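Local coordinates for transcriptional regulator, LuxR family (Burkholderia thailandensis, PDB 3MQQ), which probably binds DNA and regulates transcription as a LuxR-family regulator, represented here by its PAS domain, a fold that commonly senses signals, at the interface of chains A and B. Numbering follows the deposited sequence. Chains: chain A/B, Transcriptional regulator, LuxR family.

Contact 1: the interface of chains A and B. Residues chain A 91, 93, 113; chain B 14, 111, 117.
A:Thr93 and B:Ile14 meet at the apolar centre of this patch through their gamma methyls, with CG2 of A:Thr93 4.1 Å from CG2 of B:Ile14 and the two side chains crossing at about a right angle. With chi1 of 77°, A:Thr93 has OG1 between its backbone N and carbonyl carbon, and this hydroxyl oxygen lies 3.8 Å from the same isoleucine methyl. The threonine CG2 also faces the carboxylate of B:Glu111, 3.6 Å from OE2. That carboxylate arrives on an extended chain from the direction opposite to A:His91 and points at the edge of the imidazole, OE2 lying in the ring plane. As modelled, OE2 of B:Glu111 is only 2.7 Å from the A:His91 ring carbon CE1, too short to interpret; a flipped ring, with a nitrogen at that position, would be a plausible alternative. Carboxylate and ring planes are 38° apart. Over one face of the imidazole comes B:Arg117, whose guanidinium nitrogen NH1 lies 3.3 Å from the A:His91 ring centroid, a cation-pi contact displaced toward the rim. The bend at chi3 (77°) turns the guanidinium toward the ring. A:Leu113 flanks this end loosely, CD2 being 4.2 Å from B:Arg117 NH1. The histidine is thus approached at its edge by an acid and over a face by a base, charges that may partly offset each other. In this two-fold interface between PAS domains, possibly a dimer contact, A:His91 and A:Thr93 lie on strand 87-96, facing B:Glu111 of strand 106-112, while B:Ile14 precedes strand 15-20, and A:Leu113 and B:Arg117 belong to loop segments following strand 106-112.

Contact 2: the interface of chains A and B. Residues chain A 3, 7-8, 11; chain B 18, 97, 106-107.
A:Ala8 and A:Leu11, one turn apart on helix 5-11 of one PAS domain, pack against B:Leu18, B:Val107 and B:Leu97 of the other, so that the N-terminal helix of chain A lies on the sheet of chain B. B:Val107 points its CG2 methyl at the helix: this branch sits 3.7 Å from the alpha carbon CA of A:Ala8 and equally 3.7 Å from CD2 of A:Leu11, bridging the two. Its chi1 of -169° sends CG1 away from the backbone N and leaves CG2 beside that nitrogen, directed at both A:Ala8 and A:Leu11. The A:Leu11 and B:Val107 side chains cross obliquely, meeting through one methyl from each. The same CD2 of A:Leu11 reaches the start of the loop after strand 87-96, lying 3.9 Å from CA of B:Leu97 and 4.0 Å from its CD1. A:Leu11 gets there with CG trans to the backbone N (chi1 -174°).

On the other side of B:Val107, the forked end of B:Leu18 serves two partners. CD2 of B:Leu18 presses on the A:Ala8 methyl CB at 3.5 Å, closer than usual van der Waals contact, and the small alanine side chain probably helps helix and strand approach closely. The second branch of B:Leu18, CD1, is 3.4 Å from the backbone carbonyl oxygen O of A:Ile3. The A:Ile3 side chain runs instead toward the start of strand 106-112, where its terminal CD1 touches B:Gly106, 3.7 Å from CA, with no side chain intervening. CD1 of A:Ile3 also nears B:Leu97, 4.1 Å from CB, and so fits between strand and loop. A:Thr7 adds a loose flank at the B:Leu97 end.

Contact 1: the interface of chains A and B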
# COMPACT_ATOMS: atom_id res chain seq x y z
N HIS A 91 -10.06 -0.04 -1.57
CA HIS A 91 -9.53 -0.33 -0.25
C HIS A 91 -8.60 0.82 0.14
O HIS A 91 -7.76 1.22 -0.64
CB HIS A 91 -8.71 -1.61 -0.27
CG HIS A 91 -8.19 -2.00 1.08
ND1 HIS A 91 -6.86 -2.25 1.34
CD2 HIS A 91 -8.85 -2.20 2.25
CE1 HIS A 91 -6.72 -2.57 2.62
NE2 HIS A 91 -7.91 -2.55 3.19
N THR A 93 -6.08 2.56 3.26
CA THR A 93 -5.45 2.43 4.57
C THR A 93 -4.79 3.76 4.88
O THR A 93 -4.47 4.52 3.98
CB THR A 93 -4.38 1.30 4.67
OG1 THR A 93 -3.16 1.71 4.07
CG2 THR A 93 -4.85 -0.01 4.02
N LEU A 113 -10.53 -2.13 -5.91
CA LEU A 113 -10.93 -3.52 -5.71
C LEU A 113 -11.64 -4.14 -6.92
O LEU A 113 -11.90 -5.34 -6.94
CB LEU A 113 -11.80 -3.66 -4.45
CG LEU A 113 -11.12 -3.29 -3.12
CD1 LEU A 113 -12.15 -3.07 -2.03
CD2 LEU A 113 -10.14 -4.38 -2.70
N ILE B 14 0.98 -0.16 5.80
CA ILE B 14 1.17 -1.45 5.13
C ILE B 14 2.67 -1.74 5.05
O ILE B 14 3.51 -0.84 5.07
CB ILE B 14 0.58 -1.50 3.70
CG1 ILE B 14 1.23 -0.44 2.81
CG2 ILE B 14 -0.95 -1.37 3.74
CD1 ILE B 14 0.82 -0.53 1.39
N GLU B 111 0.12 -6.74 2.85
CA GLU B 111 -0.86 -6.40 3.82
C GLU B 111 -1.46 -7.69 4.40
O GLU B 111 -1.86 -8.55 3.65
CB GLU B 111 -1.96 -5.54 3.18
CG GLU B 111 -3.07 -5.20 4.14
CD GLU B 111 -4.14 -4.36 3.50
OE1 GLU B 111 -4.26 -4.41 2.26
OE2 GLU B 111 -4.85 -3.65 4.23
N ARG B 117 -12.19 -7.34 7.62
CA ARG B 117 -12.17 -6.10 6.85
C ARG B 117 -13.28 -5.17 7.32
O ARG B 117 -14.46 -5.57 7.40
CB ARG B 117 -12.35 -6.40 5.35
CG ARG B 117 -11.25 -7.25 4.75
CD ARG B 117 -11.45 -7.43 3.26
NE ARG B 117 -11.06 -6.24 2.53
CZ ARG B 117 -9.84 -6.04 2.05
NH1 ARG B 117 -9.56 -4.93 1.38
NH2 ARG B 117 -8.90 -6.96 2.23

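Contact 2: the interface of chains A and B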
# COMPACT_ATOMS: atom_id res chain seq x y z
N ILE A 3 16.96 1.97 -5.55
CA ILE A 3 15.68 2.74 -5.48
C ILE A 3 15.61 3.56 -4.19
O ILE A 3 15.66 3.01 -3.09
CB ILE A 3 14.45 1.80 -5.61
CG1 ILE A 3 14.40 1.20 -7.02
CG2 ILE A 3 13.16 2.54 -5.30
CD1 ILE A 3 13.46 0.01 -7.14
N THR A 7 11.66 7.82 -5.41
CA THR A 7 11.38 6.91 -6.51
C THR A 7 10.36 5.83 -6.13
O THR A 7 9.41 5.57 -6.88
CB THR A 7 12.68 6.27 -7.05
OG1 THR A 7 13.56 7.29 -7.52
CG2 THR A 7 12.36 5.32 -8.19
N ALA A 8 10.55 5.21 -4.97
CA ALA A 8 9.60 4.21 -4.47
C ALA A 8 8.17 4.75 -4.41
O ALA A 8 7.24 4.09 -4.86
CB ALA A 8 10.02 3.69 -3.08
N LEU A 11 6.89 5.12 -7.94
CA LEU A 11 6.80 3.84 -8.66
C LEU A 11 5.71 2.90 -8.13
O LEU A 11 5.35 1.93 -8.82
CB LEU A 11 8.16 3.11 -8.57
CG LEU A 11 8.47 1.80 -9.34
CD1 LEU A 11 8.37 2.02 -10.84
CD2 LEU A 11 9.84 1.22 -8.98
N LEU B 18 11.74 -2.25 -0.47
CA LEU B 18 12.56 -1.94 -1.65
C LEU B 18 13.41 -3.18 -1.91
O LEU B 18 14.16 -3.59 -1.04
CB LEU B 18 13.44 -0.70 -1.41
CG LEU B 18 12.72 0.48 -0.78
CD1 LEU B 18 13.70 1.69 -0.59
CD2 LEU B 18 11.53 0.88 -1.66
N LEU B 97 11.18 -1.74 -11.31
CA LEU B 97 11.76 -0.53 -11.86
C LEU B 97 11.84 -0.61 -13.39
O LEU B 97 11.67 0.41 -14.08
CB LEU B 97 13.14 -0.28 -11.23
CG LEU B 97 13.84 1.03 -11.60
CD1 LEU B 97 13.10 2.29 -11.09
CD2 LEU B 97 15.29 1.00 -11.12
N GLY B 106 12.67 -3.46 -7.36
CA GLY B 106 11.28 -3.02 -7.41
C GLY B 106 10.77 -2.59 -6.05
O GLY B 106 11.48 -2.65 -5.05
N VAL B 107 9.53 -2.11 -6.06
CA VAL B 107 8.81 -1.75 -4.83
C VAL B 107 7.68 -2.76 -4.64
O VAL B 107 6.89 -3.00 -5.53
CB VAL B 107 8.27 -0.28 -4.88
CG1 VAL B 107 7.75 0.20 -3.49
CG2 VAL B 107 9.35 0.67 -5.33

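The C-alpha centres of contact 1 and contact 2 lie about 20 Å apart within one two-fold interface. Both use strand 106-112 of chain B: contact 2 its beginning, contact 1 its far end. The strand 15-20 region of B also serves both, with the residue just before it in contact 1 and one within it in contact 2. Chain A supplies strand 87-96 at contact 1 and its N-terminal segment at contact 2. Because each contact has a symmetry twin, each chain both lends its helix and receives its partner's. This is consistent with a PAS dimer, although the structure alone does not establish the biological assembly.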